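Local coordinates for 3-isopropylmalate dehydratase small subunit (Campylobacter jejuni, PDB 3Q3W), which forms the small subunit of the dehydratase that interconverts 2-isopropylmalate and 3-isopropylmalate by way of 2-isopropylmaleate, at residues 26-29 with 30-34; 76-79 with 80-84; 114-118 with 119-123; 129-132 with 133-137. All blocks are in the same frame, centred on the assembly; numbering follows the deposited sequence. Where two conformers were deposited one is given.

Contact 1: residues 26-29 with 30-34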
loop_
_atom_site.group_PDB
_atom_site.type_symbol
_atom_site.label_atom_id
_atom_site.label_comp_id
_atom_site.label_asym_id
_atom_site.label_seq_id
_atom_site.Cartn_x
_atom_site.Cartn_y
_atom_site.Cartn_z
ATOM N N GLN A 26 6.852 11.489 -0.278
ATOM C CA GLN A 26 6.216 11.054 -1.504
ATOM C C GLN A 26 4.834 10.540 -1.199
ATOM O O GLN A 26 3.924 10.776 -1.962
ATOM C CB GLN A 26 7.054 9.998 -2.203
ATOM C CG GLN A 26 8.426 10.504 -2.596
ATOM C CD GLN A 26 9.167 9.473 -3.403
ATOM O OE1 GLN A 26 9.998 8.739 -2.904
ATOM N NE2 GLN A 26 8.831 9.389 -4.641
ATOM N N ILE A 27 4.686 9.811 -0.111
ATOM C CA ILE A 27 3.369 9.288 0.284
ATOM C C ILE A 27 2.392 10.450 0.575
ATOM O O ILE A 27 1.288 10.471 0.077
ATOM C CB ILE A 27 3.454 8.296 1.483
ATOM C CG1 ILE A 27 4.268 7.052 1.089
ATOM C CG2 ILE A 27 2.036 7.786 1.890
ATOM C CD1 ILE A 27 4.736 6.185 2.265
ATOM N N ILE A 28 2.833 11.433 1.363
ATOM C CA ILE A 28 1.988 12.574 1.676
ATOM C C ILE A 28 2.863 13.705 2.157
ATOM O O ILE A 28 3.537 13.579 3.192
ATOM C CB ILE A 28 0.861 12.238 2.746
ATOM C CG1 ILE A 28 0.014 13.484 3.049
ATOM C CG2 ILE A 28 1.441 11.529 3.992
ATOM C CD1 ILE A 28 -1.389 13.199 3.640
ATOM N N PRO A 29 2.853 14.799 1.405
ATOM C CA PRO A 29 3.716 15.910 1.684
ATOM C C PRO A 29 3.305 16.673 2.965
ATOM O O PRO A 29 2.176 16.536 3.447
ATOM C CB PRO A 29 3.543 16.788 0.444
ATOM C CG PRO A 29 3.053 15.920 -0.580
ATOM C CD PRO A 29 2.229 14.919 0.076
ATOM N N LYS A 30 4.236 17.468 3.464
ATOM C CA LYS A 30 4.146 18.106 4.772
ATOM C C LYS A 30 3.031 19.138 4.876
ATOM O O LYS A 30 2.524 19.351 5.959
ATOM C CB LYS A 30 5.458 18.792 5.145
ATOM C CG LYS A 30 6.655 17.871 5.335
ATOM C CD LYS A 30 7.915 18.747 5.466
ATOM C CE LYS A 30 9.159 17.993 5.973
ATOM N NZ LYS A 30 8.905 17.229 7.219
ATOM N N GLN A 31 2.679 19.794 3.776
ATOM C CA GLN A 31 1.571 20.764 3.763
ATOM C C GLN A 31 0.145 20.209 4.093
ATOM O O GLN A 31 -0.762 20.970 4.425
ATOM C CB GLN A 31 1.527 21.552 2.430
ATOM C CG GLN A 31 1.219 20.780 1.173
ATOM C CD GLN A 31 2.455 20.292 0.428
ATOM O OE1 GLN A 31 3.448 19.968 1.050
ATOM N NE2 GLN A 31 2.382 20.204 -0.902
ATOM N N PHE A 32 -0.008 18.898 4.087
ATOM C CA PHE A 32 -1.314 18.259 4.364
ATOM C C PHE A 32 -1.414 17.556 5.707
ATOM O O PHE A 32 -2.352 16.789 5.932
ATOM C CB PHE A 32 -1.575 17.212 3.287
ATOM C CG PHE A 32 -1.562 17.784 1.890
ATOM C CD1 PHE A 32 -2.453 18.755 1.520
ATOM C CD2 PHE A 32 -0.622 17.384 0.972
ATOM C CE1 PHE A 32 -2.425 19.301 0.206
ATOM C CE2 PHE A 32 -0.594 17.926 -0.316
ATOM C CZ PHE A 32 -1.470 18.873 -0.688
ATOM N N LEU A 33 -0.430 17.703 6.568
ATOM C CA LEU A 33 -0.365 16.886 7.783
ATOM C C LEU A 33 -1.154 17.492 8.933
ATOM O O LEU A 33 -0.674 17.707 10.059
ATOM C CB LEU A 33 1.081 16.608 8.168
ATOM C CG LEU A 33 2.008 16.054 7.103
ATOM C CD1 LEU A 33 3.377 15.840 7.769
ATOM C CD2 LEU A 33 1.407 14.738 6.521
ATOM N N LEU A 34 -2.402 17.768 8.611
ATOM C CA LEU A 34 -3.326 18.368 9.533
ATOM C C LEU A 34 -3.575 17.402 10.693
ATOM O O LEU A 34 -3.675 16.174 10.503
ATOM C CB LEU A 34 -4.602 18.754 8.803
ATOM C CG LEU A 34 -4.501 19.980 7.884
ATOM C CD1 LEU A 34 -5.731 20.087 7.057
ATOM C CD2 LEU A 34 -4.347 21.229 8.688
#
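Pro29 and Phe32 close the short 3-10 turn of residues 30-32, which turns the chain just after helix 24-27. The turn is held by its backbone: Phe32 N donates to Pro29 O at 3.3 Å in a nearly straight bond (164°), with the donor above the carbonyl plane. Proline suits the position before the turn, because its ring has no N-H to satisfy and presents a compact apolar flank. That flank lies beside Phe32, pointing the same way, and Pro29 CD sits at the edge of the aromatic ring, in its plane, 3.9 Å from Phe32 CD2. One face of the same ring is taken by Gln31 CG, 3.6 Å above its centre. Gln31 gets there by setting CG between its own N and carbonyl carbon (chi1 65°) and then bending sharply at chi2, which turns the amide back over the proline. The ring of His44 stacks with Phe32, and His47 meets it at a steep tilt, so the benzyl group joins an aromatic cluster. Alongside the turn, Ile28 supplies branched apolar surface: its CD1 lies 4.0 Å from Phe32 CB, and helix 90-98 packs on it through Ala94. Leu33, the centre of an inverse gamma turn, slants its CD2 across Ile28 CG1 at 3.9 Å. The closest approach of the amide to the proline is Gln31 OE1 to Pro29 CB, 3.2 Å.

Contact 2: residues 76-79 with 80-84; sequences LVSF and ENFGS
Ser78 and Phe82 face each other where strand 73-78 gives way to the loop before helix 90-98. Phe82 swings its ring back toward the strand with CG opposite its own N (chi1 -172°), which brings CD1 to 3.6 Å from Ser78 CB. The serine hydroxyl comes in at the ring edge, in the ring plane, Ser78 OG being 3.7 Å from Phe82 CD1; serine is compact enough to lie against the ring while its hydroxyl turns to a backbone carbonyl, Leu17 O, for its hydrogen bond. Phe112 meets Phe82 edge-to-face from helix 110-118. Phe82 and Gly83 are the central residues of a type II turn from Asn81 to Ser84; at the third position a side chain would press on the carbonyl O of Phe82, which calls for glycine. Glu80 folds back on the residue before it: CG stands between N and carbonyl carbon (chi1 49°), and the bend at chi2 returns the carboxylate, OE1 lying 3.5 Å from Phe79 CB. Lys128 pairs with that oxygen in a salt bridge and also makes a cation-pi contact with the Phe79 ring. The two segments thus touch by van der Waals contact, without a hydrogen bond between them, while Ser78 OG and Glu80 OE1 find their partners in Leu17 O and Lys128.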
loop_
_atom_site.group_PDB
_atom_site.type_symbol
_atom_site.label_atom_id
_atom_site.label_comp_id
_atom_site.label_asym_id
_atom_site.label_seq_id
_atom_site.Cartn_x
_atom_site.Cartn_y
_atom_site.Cartn_z
ATOM N N LEU A 76 -0.843 -2.328 -3.557
ATOM C CA LEU A 76 0.325 -1.731 -4.204
ATOM C C LEU A 76 1.449 -2.729 -4.215
ATOM O O LEU A 76 1.583 -3.518 -3.279
ATOM C CB LEU A 76 0.776 -0.452 -3.504
ATOM C CG LEU A 76 -0.200 0.744 -3.449
ATOM C CD1 LEU A 76 0.455 1.942 -2.718
ATOM C CD2 LEU A 76 -0.713 1.159 -4.816
ATOM N N VAL A 77 2.237 -2.726 -5.288
ATOM C CA VAL A 77 3.435 -3.519 -5.351
ATOM C C VAL A 77 4.582 -2.565 -5.636
ATOM O O VAL A 77 4.617 -1.910 -6.692
ATOM C CB VAL A 77 3.320 -4.566 -6.446
ATOM C CG1 VAL A 77 4.534 -5.532 -6.381
ATOM C CG2 VAL A 77 2.048 -5.309 -6.277
ATOM N N SER A 78 5.507 -2.458 -4.695
ATOM C CA SER A 78 6.641 -1.544 -4.805
ATOM C C SER A 78 7.978 -2.215 -4.524
ATOM O O SER A 78 8.061 -3.412 -4.316
ATOM C CB SER A 78 6.457 -0.385 -3.853
ATOM O OG SER A 78 7.148 0.764 -4.315
ATOM N N PHE A 79 9.039 -1.427 -4.553
ATOM C CA PHE A 79 10.353 -1.971 -4.371
ATOM C C PHE A 79 10.765 -1.686 -2.938
ATOM O O PHE A 79 9.908 -1.382 -2.094
ATOM C CB PHE A 79 11.318 -1.381 -5.391
ATOM C CG PHE A 79 11.030 -1.762 -6.837
ATOM C CD1 PHE A 79 10.363 -2.928 -7.165
ATOM C CD2 PHE A 79 11.530 -0.962 -7.869
ATOM C CE1 PHE A 79 10.173 -3.262 -8.481
ATOM C CE2 PHE A 79 11.353 -1.297 -9.190
ATOM C CZ PHE A 79 10.670 -2.444 -9.496
ATOM N N GLU A 80 12.059 -1.825 -2.648
ATOM C CA GLU A 80 12.533 -1.899 -1.275
ATOM C C GLU A 80 12.425 -0.610 -0.508
ATOM O O GLU A 80 12.396 0.465 -1.081
ATOM C CB GLU A 80 13.988 -2.394 -1.198
ATOM C CG GLU A 80 14.999 -1.696 -2.146
ATOM C CD GLU A 80 15.242 -2.483 -3.453
ATOM O OE1 GLU A 80 14.258 -2.783 -4.177
ATOM O OE2 GLU A 80 16.412 -2.799 -3.744
ATOM N N ASN A 81 12.419 -0.769 0.819
ATOM C CA ASN A 81 12.430 0.323 1.772
ATOM C C ASN A 81 11.247 1.251 1.559
ATOM O O ASN A 81 11.365 2.476 1.612
ATOM C CB ASN A 81 13.785 1.068 1.766
ATOM C CG ASN A 81 13.964 1.989 2.964
ATOM O OD1 ASN A 81 13.461 1.717 4.059
ATOM N ND2 ASN A 81 14.654 3.102 2.757
ATOM N N PHE A 82 10.092 0.649 1.354
ATOM C CA PHE A 82 8.887 1.414 1.208
ATOM C C PHE A 82 8.533 2.072 2.532
ATOM O O PHE A 82 8.503 1.420 3.565
ATOM C CB PHE A 82 7.728 0.543 0.782
ATOM C CG PHE A 82 6.477 1.324 0.433
ATOM C CD1 PHE A 82 6.191 1.664 -0.871
ATOM C CD2 PHE A 82 5.581 1.709 1.427
ATOM C CE1 PHE A 82 5.036 2.368 -1.183
ATOM C CE2 PHE A 82 4.439 2.408 1.120
ATOM C CZ PHE A 82 4.164 2.764 -0.172
ATOM N N GLY A 83 8.246 3.360 2.490
ATOM C CA GLY A 83 7.844 4.050 3.725
ATOM C C GLY A 83 8.991 4.658 4.475
ATOM O O GLY A 83 8.814 5.094 5.596
ATOM N N SER A 84 10.162 4.683 3.849
ATOM C CA SER A 84 11.349 5.354 4.394
ATOM C C SER A 84 11.045 6.727 4.998
ATOM O O SER A 84 10.385 7.567 4.382
ATOM C CB SER A 84 12.444 5.479 3.330
ATOM O OG SER A 84 13.588 6.124 3.856
#

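Contact 3: residues 114-118 with 119-123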
loop_
_atom_site.group_PDB
_atom_site.type_symbol
_atom_site.label_atom_id
_atom_site.label_comp_id
_atom_site.label_asym_id
_atom_site.label_seq_id
_atom_site.Cartn_x
_atom_site.Cartn_y
_atom_site.Cartn_z
ATOM N N ASN A 114 5.220 -0.502 11.311
ATOM C CA ASN A 114 4.493 -0.639 12.565
ATOM C C ASN A 114 3.265 0.265 12.576
ATOM O O ASN A 114 2.194 -0.156 12.965
ATOM C CB ASN A 114 5.380 -0.305 13.741
ATOM C CG ASN A 114 4.756 -0.694 15.064
ATOM O OD1 ASN A 114 4.410 0.168 15.847
ATOM N ND2 ASN A 114 4.626 -2.002 15.323
ATOM N N ASN A 115 3.420 1.483 12.067
ATOM C CA ASN A 115 2.283 2.386 11.929
ATOM C C ASN A 115 1.251 1.866 10.978
ATOM O O ASN A 115 0.045 2.043 11.218
ATOM C CB ASN A 115 2.739 3.751 11.469
ATOM C CG ASN A 115 3.554 4.465 12.526
ATOM O OD1 ASN A 115 3.426 4.166 13.734
ATOM N ND2 ASN A 115 4.418 5.385 12.091
ATOM N N ALA A 116 1.698 1.264 9.882
ATOM C CA ALA A 116 0.748 0.793 8.900
ATOM C C ALA A 116 -0.060 -0.354 9.493
ATOM O O ALA A 116 -1.281 -0.395 9.357
ATOM C CB ALA A 116 1.446 0.366 7.607
ATOM N N LEU A 117 0.633 -1.297 10.109
ATOM C CA LEU A 117 0.016 -2.462 10.735
ATOM C C LEU A 117 -0.932 -2.020 11.829
ATOM O O LEU A 117 -2.033 -2.558 11.949
ATOM C CB LEU A 117 1.079 -3.407 11.315
ATOM C CG LEU A 117 1.849 -4.142 10.207
ATOM C CD1 LEU A 117 3.062 -4.898 10.831
ATOM C CD2 LEU A 117 0.906 -5.089 9.399
ATOM N N GLY A 118 -0.529 -0.996 12.569
ATOM C CA GLY A 118 -1.429 -0.345 13.528
ATOM C C GLY A 118 -2.715 0.226 12.932
ATOM O O GLY A 118 -3.725 0.356 13.625
ATOM N N ASN A 119 -2.706 0.534 11.644
ATOM C CA ASN A 119 -3.839 1.170 11.014
ATOM C C ASN A 119 -4.536 0.236 10.082
ATOM O O ASN A 119 -5.372 0.660 9.283
ATOM C CB ASN A 119 -3.416 2.459 10.309
ATOM C CG ASN A 119 -3.247 3.621 11.273
ATOM O OD1 ASN A 119 -4.168 4.433 11.446
ATOM N ND2 ASN A 119 -2.095 3.693 11.947
ATOM N N GLY A 120 -4.206 -1.045 10.183
ATOM C CA GLY A 120 -4.938 -2.089 9.433
ATOM C C GLY A 120 -4.494 -2.197 8.000
ATOM O O GLY A 120 -5.166 -2.824 7.203
ATOM N N LEU A 121 -3.349 -1.599 7.691
ATOM C CA LEU A 121 -2.726 -1.642 6.376
ATOM C C LEU A 121 -1.722 -2.824 6.351
ATOM O O LEU A 121 -0.664 -2.732 6.949
ATOM C CB LEU A 121 -2.003 -0.315 6.107
ATOM C CG LEU A 121 -1.223 -0.102 4.797
ATOM C CD1 LEU A 121 -2.073 -0.490 3.577
ATOM C CD2 LEU A 121 -0.682 1.325 4.639
ATOM N N LEU A 122 -2.065 -3.925 5.685
ATOM C CA LEU A 122 -1.212 -5.106 5.687
ATOM C C LEU A 122 0.043 -4.995 4.839
ATOM O O LEU A 122 -0.002 -4.819 3.603
ATOM C CB LEU A 122 -1.983 -6.332 5.255
ATOM C CG LEU A 122 -1.245 -7.668 5.250
ATOM C CD1 LEU A 122 -0.538 -7.977 6.602
ATOM C CD2 LEU A 122 -2.251 -8.787 4.922
ATOM N N THR A 123 1.171 -5.171 5.499
ATOM C CA THR A 123 2.462 -5.033 4.866
ATOM C C THR A 123 3.087 -6.426 4.639
ATOM O O THR A 123 3.443 -7.134 5.592
ATOM C CB THR A 123 3.341 -4.209 5.769
ATOM O OG1 THR A 123 3.448 -4.895 7.003
ATOM C CG2 THR A 123 2.703 -2.872 6.027
#
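Ala116 and Leu121 mark the two ends of the Schellman motif that stops helix 110-118 ahead of strand 122-125. Among the backbone bonds, Leu121 N reaches back to Ala116 O at 2.9 Å, and Gly120 N donates to Leu117 O at 3.2 Å. Asn119 N also donates to Ala116 O, at 2.9 Å, so this carbonyl is gripped twice, by donors on opposite faces of its plane. Gly120 takes the positive phi that reverses the chain, a conformation that glycine adopts readily.

A side-chain bond adds to these. Asn119 ND2 meets Asn115 O at 2.8 Å and 168°, with the acceptor close to the amide plane of Asn119, so a carbonyl of the last helical turn is satisfied by a short polar side chain.

Van der Waals contacts make up the rest. Among the apolar pairs, the small Ala116 CB lets Leu121 CD2 come to 3.8 Å, and Thr123 CG2 lies equally far from Ala116 CB. Leu121 also packs on helix 90-98, and Leu117 on Leu174 of helix 168-176. A methyl meets a hydroxyl where Leu117 slants across Thr123, its CD2 3.5 Å from Thr123 OG1. With chi1 of 60°, that hydroxyl is lodged between N and carbonyl carbon, buried and without a polar partner in the model. Together these contacts make the helix-to-strand junction of a beta-alpha-beta crossover, in which strand 122-125 follows strand 102-105 in parallel.

Contact 4: residues 129-132 with 133-137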
loop_
_atom_site.group_PDB
_atom_site.type_symbol
_atom_site.label_atom_id
_atom_site.label_comp_id
_atom_site.label_asym_id
_atom_site.label_seq_id
_atom_site.Cartn_x
_atom_site.Cartn_y
_atom_site.Cartn_z
ATOM N N ASP A 129 13.017 -11.198 -5.773
ATOM C CA ASP A 129 12.699 -11.974 -6.980
ATOM C C ASP A 129 11.200 -12.144 -7.145
ATOM O O ASP A 129 10.687 -12.061 -8.257
ATOM C CB ASP A 129 13.401 -13.350 -6.999
ATOM C CG ASP A 129 12.751 -14.387 -6.077
ATOM O OD1 ASP A 129 12.282 -15.429 -6.594
ATOM O OD2 ASP A 129 12.742 -14.184 -4.831
ATOM N N GLU A 130 10.490 -12.362 -6.048
ATOM C CA GLU A 130 9.058 -12.587 -6.122
ATOM C C GLU A 130 8.365 -11.249 -6.460
ATOM O O GLU A 130 7.458 -11.230 -7.282
ATOM C CB GLU A 130 8.516 -13.171 -4.815
ATOM C CG GLU A 130 8.943 -14.668 -4.460
ATOM C CD GLU A 130 8.497 -15.098 -3.024
ATOM O OE1 GLU A 130 8.302 -14.198 -2.174
ATOM O OE2 GLU A 130 8.341 -16.320 -2.748
ATOM N N VAL A 131 8.821 -10.147 -5.865
ATOM C CA VAL A 131 8.289 -8.806 -6.182
ATOM C C VAL A 131 8.482 -8.479 -7.681
ATOM O O VAL A 131 7.587 -7.959 -8.326
ATOM C CB VAL A 131 8.947 -7.687 -5.321
ATOM C CG1 VAL A 131 8.416 -6.316 -5.726
ATOM C CG2 VAL A 131 8.732 -7.923 -3.813
ATOM N N LEU A 132 9.642 -8.845 -8.224
ATOM C CA LEU A 132 10.040 -8.466 -9.576
ATOM C C LEU A 132 9.168 -9.180 -10.585
ATOM O O LEU A 132 8.724 -8.610 -11.600
ATOM C CB LEU A 132 11.512 -8.834 -9.778
ATOM C CG LEU A 132 12.430 -7.687 -10.200
ATOM C CD1 LEU A 132 11.895 -6.347 -9.737
ATOM C CD2 LEU A 132 13.859 -7.954 -9.681
ATOM N N GLU A 133 8.925 -10.447 -10.269
ATOM C CA GLU A 133 8.040 -11.319 -11.019
ATOM C C GLU A 133 6.608 -10.816 -11.003
ATOM O O GLU A 133 5.957 -10.814 -12.027
ATOM C CB GLU A 133 8.129 -12.727 -10.420
ATOM C CG GLU A 133 7.118 -13.763 -10.867
ATOM C CD GLU A 133 7.460 -15.174 -10.352
ATOM O OE1 GLU A 133 8.220 -15.302 -9.382
ATOM O OE2 GLU A 133 6.971 -16.172 -10.913
ATOM N N ILE A 134 6.102 -10.478 -9.826
ATOM C CA ILE A 134 4.736 -9.876 -9.680
ATOM C C ILE A 134 4.523 -8.663 -10.570
ATOM O O ILE A 134 3.591 -8.645 -11.323
ATOM C CB ILE A 134 4.437 -9.523 -8.215
ATOM C CG1 ILE A 134 4.090 -10.803 -7.462
ATOM C CG2 ILE A 134 3.294 -8.572 -8.082
ATOM C CD1 ILE A 134 4.264 -10.678 -5.993
ATOM N N VAL A 135 5.422 -7.690 -10.472
ATOM C CA VAL A 135 5.375 -6.475 -11.209
ATOM C C VAL A 135 5.328 -6.760 -12.689
ATOM O O VAL A 135 4.419 -6.262 -13.366
ATOM C CB VAL A 135 6.571 -5.591 -10.916
ATOM C CG1 VAL A 135 6.637 -4.433 -11.974
ATOM C CG2 VAL A 135 6.475 -5.036 -9.489
ATOM N N ASP A 136 6.227 -7.637 -13.178
ATOM C CA ASP A 136 6.293 -7.914 -14.603
ATOM C C ASP A 136 4.967 -8.454 -15.099
ATOM O O ASP A 136 4.407 -7.998 -16.090
ATOM C CB ASP A 136 7.361 -8.931 -14.953
ATOM C CG ASP A 136 7.382 -9.214 -16.431
ATOM O OD1 ASP A 136 6.962 -10.313 -16.848
ATOM O OD2 ASP A 136 7.747 -8.291 -17.160
ATOM N N GLU A 137 4.440 -9.426 -14.394
ATOM C CA GLU A 137 3.195 -10.016 -14.820
ATOM C C GLU A 137 2.020 -9.012 -14.700
ATOM O O GLU A 137 1.132 -8.996 -15.544
ATOM C CB GLU A 137 2.952 -11.245 -13.959
ATOM C CG GLU A 137 1.599 -11.909 -14.098
ATOM C CD GLU A 137 1.416 -12.641 -15.380
ATOM O OE1 GLU A 137 2.427 -13.140 -15.928
ATOM O OE2 GLU A 137 0.248 -12.736 -15.832
#
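Asp129 and Glu133 carry carboxylates one helical turn apart on helix 128-140, where the flat side-chain groups of both segments are all carboxylates. These two do not stack or bond. Asp129 OD1 lies 4.9 Å from Glu133 OE1, a separation that is tentative because Asp129 has two conformers. The peptide groups are the other flat elements, and each N-H approaches the C=O four residues back a little off its plane: Ile134 N meets Glu130 O at 3.0 Å, and Val135 N meets Val131 O at 3.1 Å, tilted about 20° from the respective carbonyl planes. Glu133 N to Asp129 O and Asp136 N to Leu132 O, also 3.1 Å, complete the regular alpha-helical ladder.

Side chains settle against this ladder. Ile134 has CG1 beside its own N (chi1 -77°), which brings CG1 to 3.4 Å from Glu130 O. Val135 lays CG2 3.3 Å from Val131 O, while Val131 CG1 stays at a looser 4.4 Å from Val135 CG2. These beta-branched residues face the sheet, where all three touch Val77 of strand 73-78, and Ile134 adds Phe162. The acidic residues suit the more exposed side, which they share with Leu132, packed on Phe79. Glu133 extends to a salt bridge with Lys160, Asp136 pairs with Lys140, and Glu130 OE1 accepts from Ala127 N at the helix start. Asp129 and Glu130, in the first turn, probably interact favourably with the helix dipole, and the lysine partners would ease repulsion among the acids, so the helix has an apolar face for the sheet and a largely acidic outer side.

The four contacts follow one another along the chain, and contacts 1 to 3 belong to its aconitase C-terminal domain. Contacts 1 and 2 have centres 18 Å apart yet meet where Ile27 CD1 touches Phe82 CE2 and Gly83 CA at 4.0 Å, linking the end of helix 24-27 to the loop after strand 73-78. Contacts 2 and 3, 14 Å apart, both reach the mixed sheet, one at strand 73-78 and the other at strand 122-125. Contact 4 follows contact 3 in the chain and packs its helix 128-140 on Val77 of contact 2, 13 Å between centres. Contacts 1 and 4 lie on opposite sides of the chain's centre; contact 2, which touches both, joins the helix 24-27 region to helix 128-140 through the sheet.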